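L-lysine 6-monooxygenase involved in desferrioxamine biosynthesis (Erwinia amylovora CFBP1430, PDB 5O8P) probably hydroxylates a terminal amine of cadaverine, using FAD and NADPH, as a step in building the siderophore desferrioxamine in the fire blight pathogen. Local coordinates at residues B[59-64]-B[76-81]; B[16-21]-B[394-399]; B[210-215]-B[284-289]. One frame throughout, in Å; residues are numbered along the deposited sequence.

Contact 1: B[59-64]-B[76-81]; sequences TPFMAD and SLLNFM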
loop_
_atom_site.group_PDB
_atom_site.type_symbol
_atom_site.label_atom_id
_atom_site.label_comp_id
_atom_site.label_asym_id
_atom_site.label_seq_id
_atom_site.Cartn_x
_atom_site.Cartn_y
_atom_site.Cartn_z
ATOM N N THR B 59 8.882 -13.802 4.208
ATOM C CA THR B 59 9.326 -14.466 3.001
ATOM C C THR B 59 8.059 -14.960 2.271
ATOM O O THR B 59 7.171 -15.573 2.900
ATOM C CB THR B 59 10.315 -15.592 3.413
ATOM O OG1 THR B 59 11.433 -15.571 2.541
ATOM C CG2 THR B 59 9.677 -17.017 3.489
ATOM N N PRO B 60 7.934 -14.675 0.962
ATOM C CA PRO B 60 6.711 -15.071 0.240
ATOM C C PRO B 60 6.533 -16.580 0.187
ATOM O O PRO B 60 7.522 -17.319 0.328
ATOM C CB PRO B 60 6.941 -14.536 -1.167
ATOM C CG PRO B 60 7.992 -13.497 -1.009
ATOM C CD PRO B 60 8.890 -14.024 0.061
ATOM N N PHE B 61 5.297 -17.034 -0.006
ATOM C CA PHE B 61 4.989 -18.468 0.109
ATOM C C PHE B 61 5.701 -19.389 -0.882
ATOM O O PHE B 61 5.826 -20.565 -0.609
ATOM C CB PHE B 61 3.481 -18.737 0.080
ATOM C CG PHE B 61 2.816 -18.425 -1.234
ATOM C CD1 PHE B 61 2.894 -19.303 -2.309
ATOM C CD2 PHE B 61 2.069 -17.255 -1.387
ATOM C CE1 PHE B 61 2.265 -19.019 -3.505
ATOM C CE2 PHE B 61 1.434 -16.970 -2.580
ATOM C CZ PHE B 61 1.530 -17.855 -3.637
ATOM N N MET B 62 6.163 -18.875 -2.016
ATOM C CA MET B 62 6.988 -19.652 -2.951
ATOM C C MET B 62 8.280 -20.150 -2.312
ATOM O O MET B 62 8.884 -21.089 -2.808
ATOM C CB MET B 62 7.344 -18.830 -4.201
ATOM C CG MET B 62 6.152 -18.450 -5.068
ATOM S SD MET B 62 5.315 -16.962 -4.477
ATOM C CE MET B 62 6.383 -15.681 -5.151
ATOM N N ALA B 63 8.729 -19.512 -1.235
ATOM C CA ALA B 63 9.789 -20.071 -0.390
ATOM C C ALA B 63 9.157 -20.995 0.653
ATOM O O ALA B 63 9.135 -20.723 1.860
ATOM C CB ALA B 63 10.608 -18.974 0.268
ATOM N N ASP B 64 8.634 -22.093 0.129
ATOM C CA ASP B 64 8.109 -23.196 0.889
ATOM C C ASP B 64 9.196 -24.290 0.811
ATOM O O ASP B 64 10.370 -23.966 0.667
ATOM C CB ASP B 64 6.735 -23.619 0.319
ATOM C CG ASP B 64 6.794 -24.111 -1.147
ATOM O OD1 ASP B 64 7.892 -24.293 -1.712
ATOM O OD2 ASP B 64 5.721 -24.315 -1.748
ATOM N N SER B 76 4.295 -28.838 -2.194
ATOM C CA SER B 76 4.187 -27.377 -2.287
ATOM C C SER B 76 3.153 -26.858 -1.310
ATOM O O SER B 76 2.217 -27.565 -0.941
ATOM C CB SER B 76 3.808 -26.938 -3.706
ATOM O OG SER B 76 2.428 -27.151 -3.946
ATOM N N LEU B 77 3.328 -25.609 -0.904
ATOM C CA LEU B 77 2.356 -24.901 -0.064
ATOM C C LEU B 77 0.995 -24.785 -0.761
ATOM O O LEU B 77 -0.038 -24.922 -0.117
ATOM C CB LEU B 77 2.909 -23.528 0.325
ATOM C CG LEU B 77 2.144 -22.576 1.234
ATOM C CD1 LEU B 77 1.089 -21.769 0.486
ATOM C CD2 LEU B 77 1.552 -23.328 2.409
ATOM N N LEU B 78 1.002 -24.538 -2.068
ATOM C CA LEU B 78 -0.238 -24.461 -2.842
ATOM C C LEU B 78 -0.951 -25.801 -2.900
ATOM O O LEU B 78 -2.176 -25.857 -2.823
ATOM C CB LEU B 78 0.021 -23.917 -4.255
ATOM C CG LEU B 78 0.298 -22.414 -4.305
ATOM C CD1 LEU B 78 0.658 -22.009 -5.716
ATOM C CD2 LEU B 78 -0.902 -21.610 -3.825
ATOM N N ASN B 79 -0.202 -26.889 -3.020
ATOM C CA ASN B 79 -0.836 -28.211 -3.012
ATOM C C ASN B 79 -1.403 -28.551 -1.641
ATOM O O ASN B 79 -2.472 -29.149 -1.551
ATOM C CB ASN B 79 0.111 -29.319 -3.465
ATOM C CG ASN B 79 -0.633 -30.570 -3.883
ATOM O OD1 ASN B 79 -1.665 -30.491 -4.568
ATOM N ND2 ASN B 79 -0.124 -31.733 -3.476
ATOM N N PHE B 80 -0.684 -28.165 -0.588
ATOM C CA PHE B 80 -1.158 -28.325 0.791
ATOM C C PHE B 80 -2.511 -27.650 0.954
ATOM O O PHE B 80 -3.456 -28.204 1.488
ATOM C CB PHE B 80 -0.124 -27.748 1.777
ATOM C CG PHE B 80 -0.679 -27.389 3.124
ATOM C CD1 PHE B 80 -1.228 -26.150 3.357
ATOM C CD2 PHE B 80 -0.630 -28.285 4.163
ATOM C CE1 PHE B 80 -1.744 -25.829 4.603
ATOM C CE2 PHE B 80 -1.111 -27.967 5.413
ATOM C CZ PHE B 80 -1.661 -26.734 5.640
ATOM N N MET B 81 -2.574 -26.433 0.462
ATOM C CA MET B 81 -3.762 -25.624 0.581
ATOM C C MET B 81 -4.907 -26.321 -0.164
ATOM O O MET B 81 -6.041 -26.306 0.291
ATOM C CB MET B 81 -3.472 -24.212 0.044
ATOM C CG MET B 81 -4.042 -23.092 0.867
ATOM S SD MET B 81 -3.304 -22.882 2.496
ATOM C CE MET B 81 -1.770 -22.090 2.084
#

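Contact 2: B[16-21]-B[394-399]; sequences IGPFNL and PDLGMA. With FAD (flavin-adenine dinucleotide), chain C.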
loop_
_atom_site.group_PDB
_atom_site.type_symbol
_atom_site.label_atom_id
_atom_site.label_comp_id
_atom_site.label_asym_id
_atom_site.label_seq_id
_atom_site.Cartn_x
_atom_site.Cartn_y
_atom_site.Cartn_z
ATOM N N ILE B 16 15.964 -32.395 11.327
ATOM C CA ILE B 16 14.858 -32.127 10.416
ATOM C C ILE B 16 14.235 -30.779 10.787
ATOM O O ILE B 16 13.133 -30.676 11.376
ATOM C CB ILE B 16 13.807 -33.259 10.402
ATOM C CG1 ILE B 16 14.465 -34.597 10.080
ATOM C CG2 ILE B 16 12.736 -32.988 9.347
ATOM C CD1 ILE B 16 13.574 -35.785 10.390
ATOM N N GLY B 17 14.984 -29.740 10.450
ATOM C CA GLY B 17 14.456 -28.385 10.440
ATOM C C GLY B 17 13.824 -28.159 9.095
ATOM O O GLY B 17 13.734 -29.098 8.311
ATOM N N PRO B 18 13.388 -26.922 8.807
ATOM C CA PRO B 18 12.785 -26.653 7.497
ATOM C C PRO B 18 13.728 -26.898 6.331
ATOM O O PRO B 18 13.258 -27.270 5.247
ATOM C CB PRO B 18 12.395 -25.174 7.568
ATOM C CG PRO B 18 12.475 -24.801 9.013
ATOM C CD PRO B 18 13.494 -25.702 9.624
ATOM N N PHE B 19 15.030 -26.726 6.553
ATOM C CA PHE B 19 16.011 -27.025 5.504
ATOM C C PHE B 19 16.109 -28.517 5.137
ATOM O O PHE B 19 15.919 -28.860 3.972
ATOM C CB PHE B 19 17.389 -26.445 5.855
ATOM C CG PHE B 19 17.377 -24.965 6.048
ATOM C CD1 PHE B 19 16.711 -24.122 5.142
ATOM C CD2 PHE B 19 18.041 -24.390 7.100
ATOM C CE1 PHE B 19 16.689 -22.759 5.312
ATOM C CE2 PHE B 19 18.027 -23.009 7.262
ATOM C CZ PHE B 19 17.336 -22.210 6.380
ATOM N N ASN B 20 16.377 -29.398 6.101
ATOM C CA ASN B 20 16.405 -30.845 5.800
ATOM C C ASN B 20 15.036 -31.412 5.482
ATOM O O ASN B 20 14.951 -32.381 4.745
ATOM C CB ASN B 20 17.055 -31.671 6.907
ATOM C CG ASN B 20 18.560 -31.819 6.746
ATOM O OD1 ASN B 20 19.132 -31.383 5.765
ATOM N ND2 ASN B 20 19.207 -32.435 7.721
ATOM N N LEU B 21 13.968 -30.821 6.009
ATOM C CA LEU B 21 12.615 -31.225 5.616
ATOM C C LEU B 21 12.406 -30.908 4.139
ATOM O O LEU B 21 11.749 -31.659 3.418
ATOM C CB LEU B 21 11.553 -30.524 6.468
ATOM C CG LEU B 21 10.098 -30.906 6.178
ATOM C CD1 LEU B 21 9.872 -32.394 6.408
ATOM C CD2 LEU B 21 9.111 -30.090 7.019
ATOM N N PRO B 394 20.505 -18.299 6.583
ATOM C CA PRO B 394 19.247 -18.644 7.269
ATOM C C PRO B 394 17.944 -18.427 6.466
ATOM O O PRO B 394 16.864 -18.698 6.990
ATOM C CB PRO B 394 19.249 -17.726 8.511
ATOM C CG PRO B 394 20.456 -16.849 8.422
ATOM C CD PRO B 394 21.035 -17.006 7.058
ATOM N N ASP B 395 18.043 -17.950 5.227
ATOM C CA ASP B 395 16.891 -17.610 4.387
ATOM C C ASP B 395 16.200 -18.892 3.916
ATOM O O ASP B 395 16.828 -19.728 3.263
ATOM C CB ASP B 395 17.394 -16.781 3.177
ATOM C CG ASP B 395 16.288 -15.966 2.480
ATOM O OD1 ASP B 395 15.109 -16.355 2.506
ATOM O OD2 ASP B 395 16.613 -14.925 1.869
ATOM N N LEU B 396 14.919 -19.045 4.246
ATOM C CA LEU B 396 14.081 -20.098 3.651
ATOM C C LEU B 396 14.017 -19.971 2.126
ATOM O O LEU B 396 13.864 -20.975 1.425
ATOM C CB LEU B 396 12.657 -20.075 4.221
ATOM C CG LEU B 396 12.467 -20.445 5.692
ATOM C CD1 LEU B 396 10.995 -20.369 6.080
ATOM C CD2 LEU B 396 13.032 -21.821 5.996
ATOM N N GLY B 397 14.132 -18.741 1.627
ATOM C CA GLY B 397 14.180 -18.444 0.200
ATOM C C GLY B 397 15.332 -19.040 -0.578
ATOM O O GLY B 397 15.217 -19.190 -1.791
ATOM N N MET B 398 16.436 -19.376 0.085
ATOM C CA MET B 398 17.553 -20.058 -0.587
ATOM C C MET B 398 17.747 -21.510 -0.138
ATOM O O MET B 398 18.817 -22.095 -0.335
ATOM C CB MET B 398 18.829 -19.231 -0.431
ATOM C CG MET B 398 18.737 -17.901 -1.161
ATOM S SD MET B 398 18.572 -18.048 -2.963
ATOM C CE MET B 398 20.284 -18.347 -3.462
ATOM N N ALA B 399 16.680 -22.093 0.412
ATOM C CA ALA B 399 16.693 -23.465 0.890
ATOM C C ALA B 399 16.657 -24.411 -0.289
ATOM O O ALA B 399 17.446 -25.351 -0.348
ATOM C CB ALA B 399 15.513 -23.719 1.811
HETATM P PA FAD C . 15.918 -26.121 13.190
HETATM O O1A FAD C . 14.510 -25.851 13.687
HETATM O O2A FAD C . 17.095 -25.659 14.015
HETATM O O5B FAD C . 15.992 -27.720 12.971
HETATM C C5B FAD C . 16.963 -28.541 13.613
HETATM C C4B FAD C . 16.407 -29.890 14.052
HETATM O O4B FAD C . 17.496 -30.800 14.275
HETATM C C3B FAD C . 15.641 -29.808 15.368
HETATM O O3B FAD C . 14.400 -30.513 15.224
HETATM C C2B FAD C . 16.583 -30.422 16.402
HETATM O O2B FAD C . 15.919 -31.090 17.479
HETATM C C1B FAD C . 17.370 -31.413 15.566
HETATM N N9A FAD C . 18.672 -31.862 16.130
HETATM C C8A FAD C . 19.694 -31.118 16.603
HETATM N N7A FAD C . 20.711 -31.922 17.025
HETATM C C5A FAD C . 20.340 -33.204 16.820
HETATM C C6A FAD C . 20.919 -34.558 17.034
HETATM N N6A FAD C . 22.152 -34.716 17.575
HETATM N N1A FAD C . 20.178 -35.637 16.668
HETATM C C2A FAD C . 18.947 -35.512 16.129
HETATM N N3A FAD C . 18.362 -34.317 15.917
HETATM C C4A FAD C . 18.994 -33.153 16.229
HETATM N N1 FAD C . 13.776 -17.456 8.129
HETATM C C2 FAD C . 13.052 -17.098 7.037
HETATM O O2 FAD C . 13.599 -17.181 5.914
HETATM N N3 FAD C . 11.772 -16.670 7.126
HETATM C C4 FAD C . 11.138 -16.564 8.307
HETATM O O4 FAD C . 9.960 -16.161 8.364
HETATM C C4X FAD C . 11.861 -16.936 9.549
HETATM N N5 FAD C . 11.279 -16.856 10.766
HETATM C C5X FAD C . 11.969 -17.199 11.880
HETATM C C6 FAD C . 11.318 -17.094 13.107
HETATM C C7 FAD C . 11.962 -17.431 14.296
HETATM C C7M FAD C . 11.237 -17.305 15.613
HETATM C C8 FAD C . 13.372 -17.912 14.244
HETATM C C8M FAD C . 14.090 -18.282 15.514
HETATM C C9 FAD C . 14.034 -18.018 13.020
HETATM C C9A FAD C . 13.396 -17.682 11.812
HETATM N N10 FAD C . 14.033 -17.779 10.528
HETATM C C10 FAD C . 13.269 -17.401 9.388
HETATM C "C1'" FAD C . 15.431 -18.249 10.326
HETATM C "C2'" FAD C . 15.510 -19.759 10.000
HETATM O "O2'" FAD C . 14.541 -20.108 8.990
HETATM C "C3'" FAD C . 15.327 -20.673 11.227
HETATM O "O3'" FAD C . 16.351 -20.416 12.201
HETATM C "C4'" FAD C . 15.348 -22.168 10.882
HETATM O "O4'" FAD C . 14.605 -22.894 11.868
HETATM C "C5'" FAD C . 16.761 -22.741 10.812
HETATM O "O5'" FAD C . 16.746 -23.918 10.002
HETATM P P FAD C . 17.191 -25.330 10.610
HETATM O O1P FAD C . 16.999 -26.382 9.537
HETATM O O2P FAD C . 18.561 -25.067 11.170
HETATM O O3P FAD C . 15.994 -25.451 11.707
#

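Contact 3: B[210-215]-B[284-289]; sequences DLLTDI and DLLYVK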
loop_
_atom_site.group_PDB
_atom_site.type_symbol
_atom_site.label_atom_id
_atom_site.label_comp_id
_atom_site.label_asym_id
_atom_site.label_seq_id
_atom_site.Cartn_x
_atom_site.Cartn_y
_atom_site.Cartn_z
ATOM N N ASP B 210 3.782 -7.272 20.856
ATOM C CA ASP B 210 2.815 -8.143 21.532
ATOM C C ASP B 210 2.501 -7.608 22.925
ATOM O O ASP B 210 1.336 -7.505 23.296
ATOM C CB ASP B 210 3.365 -9.574 21.632
ATOM C CG ASP B 210 2.287 -10.614 21.871
ATOM O OD1 ASP B 210 1.386 -10.732 21.017
ATOM O OD2 ASP B 210 2.380 -11.350 22.881
ATOM N N LEU B 211 3.552 -7.253 23.666
ATOM C CA LEU B 211 3.421 -6.717 25.019
ATOM C C LEU B 211 2.827 -5.312 25.029
ATOM O O LEU B 211 2.016 -5.002 25.899
ATOM C CB LEU B 211 4.778 -6.725 25.753
ATOM C CG LEU B 211 5.372 -8.117 26.019
ATOM C CD1 LEU B 211 6.808 -8.016 26.519
ATOM C CD2 LEU B 211 4.518 -8.883 27.004
ATOM N N LEU B 212 3.229 -4.474 24.069
ATOM C CA LEU B 212 2.709 -3.100 23.945
ATOM C C LEU B 212 1.194 -3.079 23.749
ATOM O O LEU B 212 0.514 -2.192 24.254
ATOM C CB LEU B 212 3.390 -2.357 22.790
ATOM C CG LEU B 212 3.012 -0.883 22.570
ATOM C CD1 LEU B 212 3.244 -0.052 23.824
ATOM C CD2 LEU B 212 3.800 -0.300 21.407
ATOM N N THR B 213 0.682 -4.065 23.025
ATOM C CA THR B 213 -0.752 -4.252 22.841
ATOM C C THR B 213 -1.521 -4.274 24.161
ATOM O O THR B 213 -2.587 -3.689 24.248
ATOM C CB THR B 213 -1.011 -5.548 22.042
ATOM O OG1 THR B 213 -0.459 -5.401 20.722
ATOM C CG2 THR B 213 -2.492 -5.875 21.946
ATOM N N ASP B 214 -0.971 -4.913 25.188
ATOM C CA ASP B 214 -1.647 -5.036 26.483
ATOM C C ASP B 214 -1.059 -4.138 27.584
ATOM O O ASP B 214 -1.286 -4.391 28.773
ATOM C CB ASP B 214 -1.624 -6.502 26.939
ATOM C CG ASP B 214 -2.218 -7.453 25.913
ATOM O OD1 ASP B 214 -3.162 -7.072 25.180
ATOM O OD2 ASP B 214 -1.740 -8.603 25.857
ATOM N N ILE B 215 -0.344 -3.078 27.219
ATOM C CA ILE B 215 0.269 -2.213 28.232
ATOM C C ILE B 215 -0.803 -1.490 29.047
ATOM O O ILE B 215 -0.641 -1.324 30.230
ATOM C CB ILE B 215 1.306 -1.237 27.618
ATOM C CG1 ILE B 215 2.207 -0.654 28.701
ATOM C CG2 ILE B 215 0.654 -0.116 26.818
ATOM C CD1 ILE B 215 3.352 0.173 28.138
ATOM N N ASP B 284 3.196 3.590 15.391
ATOM C CA ASP B 284 1.776 3.922 15.341
ATOM C C ASP B 284 1.034 3.497 16.605
ATOM O O ASP B 284 0.115 4.181 17.028
ATOM C CB ASP B 284 1.104 3.338 14.072
ATOM C CG ASP B 284 1.434 4.134 12.790
ATOM O OD1 ASP B 284 2.297 5.050 12.824
ATOM O OD2 ASP B 284 0.813 3.844 11.737
ATOM N N LEU B 285 1.438 2.387 17.217
ATOM C CA LEU B 285 0.786 1.924 18.445
ATOM C C LEU B 285 1.227 2.733 19.660
ATOM O O LEU B 285 0.392 3.040 20.495
ATOM C CB LEU B 285 1.010 0.432 18.676
ATOM C CG LEU B 285 0.157 -0.191 19.792
ATOM C CD1 LEU B 285 -1.339 0.009 19.580
ATOM C CD2 LEU B 285 0.479 -1.674 19.903
ATOM N N LEU B 286 2.512 3.079 19.763
ATOM C CA LEU B 286 2.973 4.054 20.771
ATOM C C LEU B 286 2.188 5.367 20.659
ATOM O O LEU B 286 1.670 5.872 21.651
ATOM C CB LEU B 286 4.465 4.347 20.630
ATOM C CG LEU B 286 5.412 3.194 20.958
ATOM C CD1 LEU B 286 6.816 3.496 20.477
ATOM C CD2 LEU B 286 5.431 2.889 22.447
ATOM N N TYR B 287 2.078 5.889 19.444
ATOM C CA TYR B 287 1.256 7.067 19.179
ATOM C C TYR B 287 -0.169 6.886 19.735
ATOM O O TYR B 287 -0.621 7.702 20.526
ATOM C CB TYR B 287 1.240 7.402 17.662
ATOM C CG TYR B 287 0.585 8.717 17.320
ATOM C CD1 TYR B 287 -0.803 8.815 17.238
ATOM C CD2 TYR B 287 1.341 9.865 17.101
ATOM C CE1 TYR B 287 -1.428 10.015 16.957
ATOM C CE2 TYR B 287 0.727 11.079 16.817
ATOM C CZ TYR B 287 -0.663 11.149 16.743
ATOM O OH TYR B 287 -1.313 12.327 16.452
ATOM N N VAL B 288 -0.864 5.819 19.345
ATOM C CA VAL B 288 -2.268 5.616 19.775
ATOM C C VAL B 288 -2.426 5.436 21.285
ATOM O O VAL B 288 -3.367 5.975 21.881
ATOM C CB VAL B 288 -2.926 4.417 19.048
ATOM C CG1 VAL B 288 -4.257 4.018 19.693
ATOM C CG2 VAL B 288 -3.158 4.762 17.591
ATOM N N LYS B 289 -1.529 4.666 21.892
ATOM C CA LYS B 289 -1.580 4.456 23.331
ATOM C C LYS B 289 -1.336 5.772 24.050
ATOM O O LYS B 289 -2.002 6.056 25.033
ATOM C CB LYS B 289 -0.552 3.433 23.796
ATOM C CG LYS B 289 -0.742 2.025 23.276
ATOM C CD LYS B 289 -1.784 1.273 24.047
ATOM C CE LYS B 289 -2.212 -0.011 23.363
ATOM N NZ LYS B 289 -3.328 -0.628 24.119
#

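Contact 1: B[59-64]-B[76-81]
Ser76, the N-cap of helix 77-83, lies against the carboxylate of Asp64, its CA 3.5 Å from Asp64 OD2. Its own hydroxyl turns back into the helix, where OG accepts from Asn79 N in a capping bond of 2.8 Å. The next residue carries the polar link: Leu77 N donates to Asp64 OD2 over 2.8 Å in an almost straight bond (177°). The N-H meets that oxygen on the anti side, 31° out of the carboxylate plane. Thr67 OG1 bonds to the same OD2, while OD1 takes Val66 N, so both oxygens of this buried carboxylate have partners, and the nearby helix N-terminus would probably favour its negative charge. Leu77 also packs through its tip. Its chi1 (-178°) puts CG anti to the backbone N, and CD1 beyond it lies 3.9 Å from Phe61 CB, the two side chains crossing at about a right angle. Leu78 meets the Phe61 ring farther out, its CG 4.0 Å from Phe61 CE1, the two side chains crossing obliquely. Met62 SD covers one face of this ring near the rim, Phe90 of helix 87-93 makes an edge-to-face contact with it, and Phe61 of the second subunit packs on Phe61. The arrangement is a capped helix N-terminus, its first turn tied by a carboxylate to the loop that contains the type I turn Pro60-Ala63.

Contact 2: B[16-21]-B[394-399]
FAD O2, on the pyrimidine side of the flavin, accepts from Leu396 N over 2.8 Å in a nearly straight bond (170°), and Leu396 CB and CG lie beside the same oxygen. A weak bond of 3.4 Å joins FAD O2' of the ribityl chain to Pro394 O. Beside the ribityl-phosphate part of FAD lies the ring of Phe19, its CG anti to the carbonyl carbon (chi1 -59°). Its CZ meets Pro394 O at the ring edge, in plane, at 3.6 Å, and its CD1 takes Ala399 CB at the edge, also at 3.6 Å. Leu396 CD2 touches both Phe19 CE1, obliquely to the ring, and Pro18 CB, each at 3.8 Å; the leucine thus spans the flavin and the start of helix 18-27. CE2 and CD2 are the Phe19 ring atoms nearest FAD O5'. Arg402 of helix 399-410 adds a cation-pi contact. Asp395 shapes its own loop, OD1 accepting from Gly397 N in an Asx turn. Gly17, with no side chain, lets its backbone lie directly against the pyrophosphate, its CA near FAD O5B. It lies in the glycine-rich turn between strand 8-14 and helix 18-27, where the FAD pyrophosphate sits, as in Rossmann-type dinucleotide folds, and residues 394-396 help line the flavin end of the pocket.

Contact 3: B[210-215]-B[284-289]
Leu212 and Leu285 both carry CG anti to the backbone N (chi1 -177° in Leu212), and the two side chains reach toward each other tip to tip. Leu212 CG comes 3.8 Å from Leu285 CD2. Leu286 has its CG instead anti to the carbonyl carbon. Its side chain crosses Leu212 at about a right angle, and its CD2 lies 3.7 Å from Leu212 CD2. The forked end of Leu212 is therefore held between two consecutive leucines of helix 276-290, Leu285 on CG and CD2, Leu286 on CD1 and CD2. On the outer side Thr213 OG1 rests 3.9 Å from Leu285 CD2, but its polar partner is Tyr209 O, one turn back in its own helix. The lysine one turn on from Leu285 closes the contact. Bent at chi2 (-80°) and extended beyond, Lys289 brings CD to 3.9 Å from Ile215 CG2 and CE to 3.6 Å from Leu212 O. NZ then gives Thr213 O a hydrogen bond of 3.2 Å, meeting it from above the carbonyl plane, 43° out of it. This bond is the lesser part of what holds the ammonium, which also forms salt bridges with Asp216 and with Glu53 of the third subunit. The two acidic partners, with the carbonyl, would probably favour the charged form. The contact joins the C-terminal end of helix 202-213 to the last turns of helix 276-290. Leu212 and Ile215 pack beneath on Leu222 of strand 221-225, while Ile215 and Leu286 reach Val297 of strand 297-300, placing the helix pair over that edge of the five-stranded parallel sheet.

Contact 1 and contact 2 adjoin, their centres 13 Å apart: Ala63 CB packs on Gly397 CA at 3.6 Å, so the loop 59-64 lies against the loop 394-399 that receives the flavin. Contact 2 touches FAD directly; in contact 1 the Thr59 end of the loop approaches the flavin, whereas the Phe61 side chain stays about 11 Å from FAD. Both contacts touch the second subunit. Along the chain, contacts 1 and 3 are both nested within the loop that contact 2 closes. Contact 3 stands apart, its centre 33 Å from that of contact 2 and 32 Å from that of contact 1, on the other, five-stranded sheet, and it meets the third and fourth subunits.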